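Local coordinates for acetylene hydratase (Pelobacter acetylenicus, PDB 2E7Z), which hydrates acetylene to acetaldehyde, using a tungsten-bis(molybdopterin guanine dinucleotide) cofactor and a [4Fe-4S] cluster, at residues R147-Y153 and F381-F387. Sequence-based numbering, arbitrary orientation.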
loop_
_atom_site.group_PDB
_atom_site.type_symbol
_atom_site.label_atom_id
_atom_site.label_comp_id
_atom_site.label_asym_id
_atom_site.label_seq_id
_atom_site.Cartn_x
_atom_site.Cartn_y
_atom_site.Cartn_z
ATOM N N ARG A 147 13.273 -7.595 -2.212
ATOM C CA ARG A 147 13.879 -8.718 -1.516
ATOM C C ARG A 147 14.558 -9.714 -2.438
ATOM O O ARG A 147 15.665 -10.192 -2.152
ATOM C CB ARG A 147 12.852 -9.391 -0.654
ATOM C CG ARG A 147 12.614 -8.565 0.578
ATOM C CD ARG A 147 11.716 -9.274 1.488
ATOM N NE ARG A 147 12.352 -10.456 2.065
ATOM C CZ ARG A 147 11.707 -11.376 2.761
ATOM N NH1 ARG A 147 10.379 -11.234 2.988
ATOM N NH2 ARG A 147 12.401 -12.402 3.253
ATOM N N VAL A 148 13.945 -10.006 -3.574
ATOM C CA VAL A 148 14.636 -10.900 -4.520
ATOM C C VAL A 148 15.874 -10.239 -5.132
ATOM O O VAL A 148 16.817 -10.928 -5.571
ATOM C CB VAL A 148 13.716 -11.453 -5.640
ATOM C CG1 VAL A 148 12.511 -12.162 -5.027
ATOM C CG2 VAL A 148 13.291 -10.365 -6.635
ATOM N N THR A 149 15.882 -8.906 -5.158
ATOM C CA THR A 149 16.980 -8.166 -5.775
ATOM C C THR A 149 18.100 -7.915 -4.771
ATOM O O THR A 149 19.273 -8.111 -5.093
ATOM C CB THR A 149 16.508 -6.826 -6.376
ATOM O OG1 THR A 149 15.398 -7.037 -7.260
ATOM C CG2 THR A 149 17.645 -6.155 -7.155
ATOM N N HIS A 150 17.743 -7.475 -3.558
ATOM C CA HIS A 150 18.765 -7.125 -2.561
ATOM C C HIS A 150 18.335 -7.398 -1.133
ATOM O O HIS A 150 18.856 -6.777 -0.199
ATOM C CB HIS A 150 19.244 -5.675 -2.715
ATOM C CG HIS A 150 18.137 -4.695 -2.895
ATOM N ND1 HIS A 150 17.312 -4.306 -1.860
ATOM C CD2 HIS A 150 17.693 -4.044 -3.995
ATOM C CE1 HIS A 150 16.420 -3.445 -2.316
ATOM N NE2 HIS A 150 16.634 -3.264 -3.607
ATOM N N GLY A 151 17.403 -8.334 -0.963
ATOM C CA GLY A 151 17.157 -8.954 0.332
ATOM C C GLY A 151 16.283 -8.226 1.345
ATOM O O GLY A 151 15.936 -8.788 2.384
ATOM N N SER A 152 15.966 -6.975 1.046
ATOM C CA SER A 152 15.255 -6.101 1.976
ATOM C C SER A 152 14.824 -4.842 1.248
ATOM O O SER A 152 15.566 -4.322 0.390
ATOM C CB SER A 152 16.197 -5.723 3.120
ATOM O OG SER A 152 15.505 -5.031 4.140
ATOM N N TYR A 153 13.641 -4.346 1.605
ATOM C CA TYR A 153 13.060 -3.136 1.048
ATOM C C TYR A 153 13.894 -1.911 1.423
ATOM O O TYR A 153 14.324 -1.777 2.575
ATOM C CB TYR A 153 11.608 -3.035 1.531
ATOM C CG TYR A 153 10.843 -1.804 1.134
ATOM C CD1 TYR A 153 10.335 -1.637 -0.166
ATOM C CD2 TYR A 153 10.594 -0.800 2.073
ATOM C CE1 TYR A 153 9.598 -0.484 -0.490
ATOM C CE2 TYR A 153 9.877 0.339 1.758
ATOM C CZ TYR A 153 9.373 0.503 0.485
ATOM O OH TYR A 153 8.657 1.639 0.211
ATOM N N PHE A 381 11.072 -13.196 7.265
ATOM C CA PHE A 381 11.239 -11.771 7.478
ATOM C C PHE A 381 10.017 -11.158 6.842
ATOM O O PHE A 381 9.888 -11.097 5.631
ATOM C CB PHE A 381 12.547 -11.326 6.809
ATOM C CG PHE A 381 12.785 -9.841 6.783
ATOM C CD1 PHE A 381 12.217 -8.970 7.701
ATOM C CD2 PHE A 381 13.666 -9.311 5.830
ATOM C CE1 PHE A 381 12.481 -7.603 7.634
ATOM C CE2 PHE A 381 13.947 -7.947 5.772
ATOM C CZ PHE A 381 13.360 -7.089 6.684
ATOM N N HIS A 382 9.084 -10.721 7.692
ATOM C CA HIS A 382 7.822 -10.114 7.245
ATOM C C HIS A 382 8.144 -8.664 6.919
ATOM O O HIS A 382 7.863 -7.765 7.707
ATOM C CB HIS A 382 6.774 -10.217 8.347
ATOM C CG HIS A 382 5.428 -9.735 7.931
ATOM N ND1 HIS A 382 5.015 -8.437 8.144
ATOM C CD2 HIS A 382 4.400 -10.374 7.323
ATOM C CE1 HIS A 382 3.768 -8.310 7.711
ATOM N NE2 HIS A 382 3.378 -9.464 7.195
ATOM N N ASN A 383 8.745 -8.447 5.751
ATOM C CA ASN A 383 9.202 -7.115 5.371
ATOM C C ASN A 383 8.066 -6.292 4.779
ATOM O O ASN A 383 7.620 -6.530 3.644
ATOM C CB ASN A 383 10.366 -7.320 4.400
ATOM C CG ASN A 383 11.180 -6.044 4.091
ATOM O OD1 ASN A 383 11.930 -6.051 3.117
ATOM N ND2 ASN A 383 11.059 -4.983 4.884
ATOM N N MET A 384 7.600 -5.325 5.582
ATOM C CA MET A 384 6.467 -4.416 5.282
ATOM C C MET A 384 5.151 -5.185 5.324
ATOM O O MET A 384 4.420 -5.076 6.315
ATOM C CB MET A 384 6.675 -3.643 3.951
ATOM C CG MET A 384 8.084 -3.017 3.761
ATOM S SD MET A 384 8.662 -1.991 5.143
ATOM C CE MET A 384 7.829 -0.435 4.730
ATOM N N GLY A 385 4.890 -6.005 4.300
ATOM C CA GLY A 385 3.720 -6.911 4.269
ATOM C C GLY A 385 4.188 -8.086 3.449
ATOM O O GLY A 385 4.773 -7.871 2.387
ATOM N N ALA A 386 4.013 -9.313 3.946
ATOM C CA ALA A 386 4.636 -10.454 3.293
ATOM C C ALA A 386 3.882 -11.729 3.521
ATOM O O ALA A 386 3.089 -11.868 4.463
ATOM C CB ALA A 386 6.101 -10.622 3.780
ATOM N N PHE A 387 4.180 -12.680 2.644
ATOM C CA PHE A 387 3.630 -14.048 2.691
ATOM C C PHE A 387 2.125 -13.915 2.525
ATOM O O PHE A 387 1.317 -14.131 3.445
ATOM C CB PHE A 387 4.043 -14.798 3.961
ATOM C CG PHE A 387 5.487 -14.570 4.339
ATOM C CD1 PHE A 387 6.500 -14.855 3.434
ATOM C CD2 PHE A 387 5.853 -14.075 5.583
ATOM C CE1 PHE A 387 7.834 -14.628 3.742
ATOM C CE2 PHE A 387 7.217 -13.878 5.913
ATOM C CZ PHE A 387 8.197 -14.154 4.971
HETATM O O HOH W 1 11.798 -14.751 4.732
HETATM O O HOH W 2 8.439 -8.758 1.935
HETATM O O HOH W 3 13.407 -3.285 4.713
#
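Asn383 reaches across to the backbone of Tyr153 with its amide oxygen: Tyr153 N donates to Asn383 OD1 at 2.8 Å, nearly straight (161°) and in the carbonyl plane, on a lone pair. CG of Asn383 stands anti to the backbone N (chi1 -168°), which carries the amide out to that peptide. The other end, ND2, donates to the O of Glu470 and to a water that also bonds Ser152 OG and Tyr153 O, and these partners fix which way round the amide sits. The Met384 and Tyr153 side chains cross at about a right angle, a Met-aromatic contact with SD oblique to the ring, 4.8 Å from its centroid. Gly151, with positive phi, turns the chain out of helical geometry after helix 140-150, and Ser152 and Tyr153 meet the loop between helices 369-376 and 391-400, within the DMSO reductase family fold, the tungsten about 9 Å from the Tyr153 side chain. Arg147, bent at chi3, runs CD past Asn383 OD1 at 3.6 Å and lays its guanidinium beside Phe381, the planes 53° apart and Phe381 CB over one face. Arg147 NH2 and Phe381 N both donate to one water. With an alanine here, that water would lose its guanidinium donor and is likely to be less firmly held, and a gap would probably open beside Phe381. Asn383 CB sits over the centre of the Phe381 ring, whose edge meets Ser152 OG, itself bonded to Gly325 O.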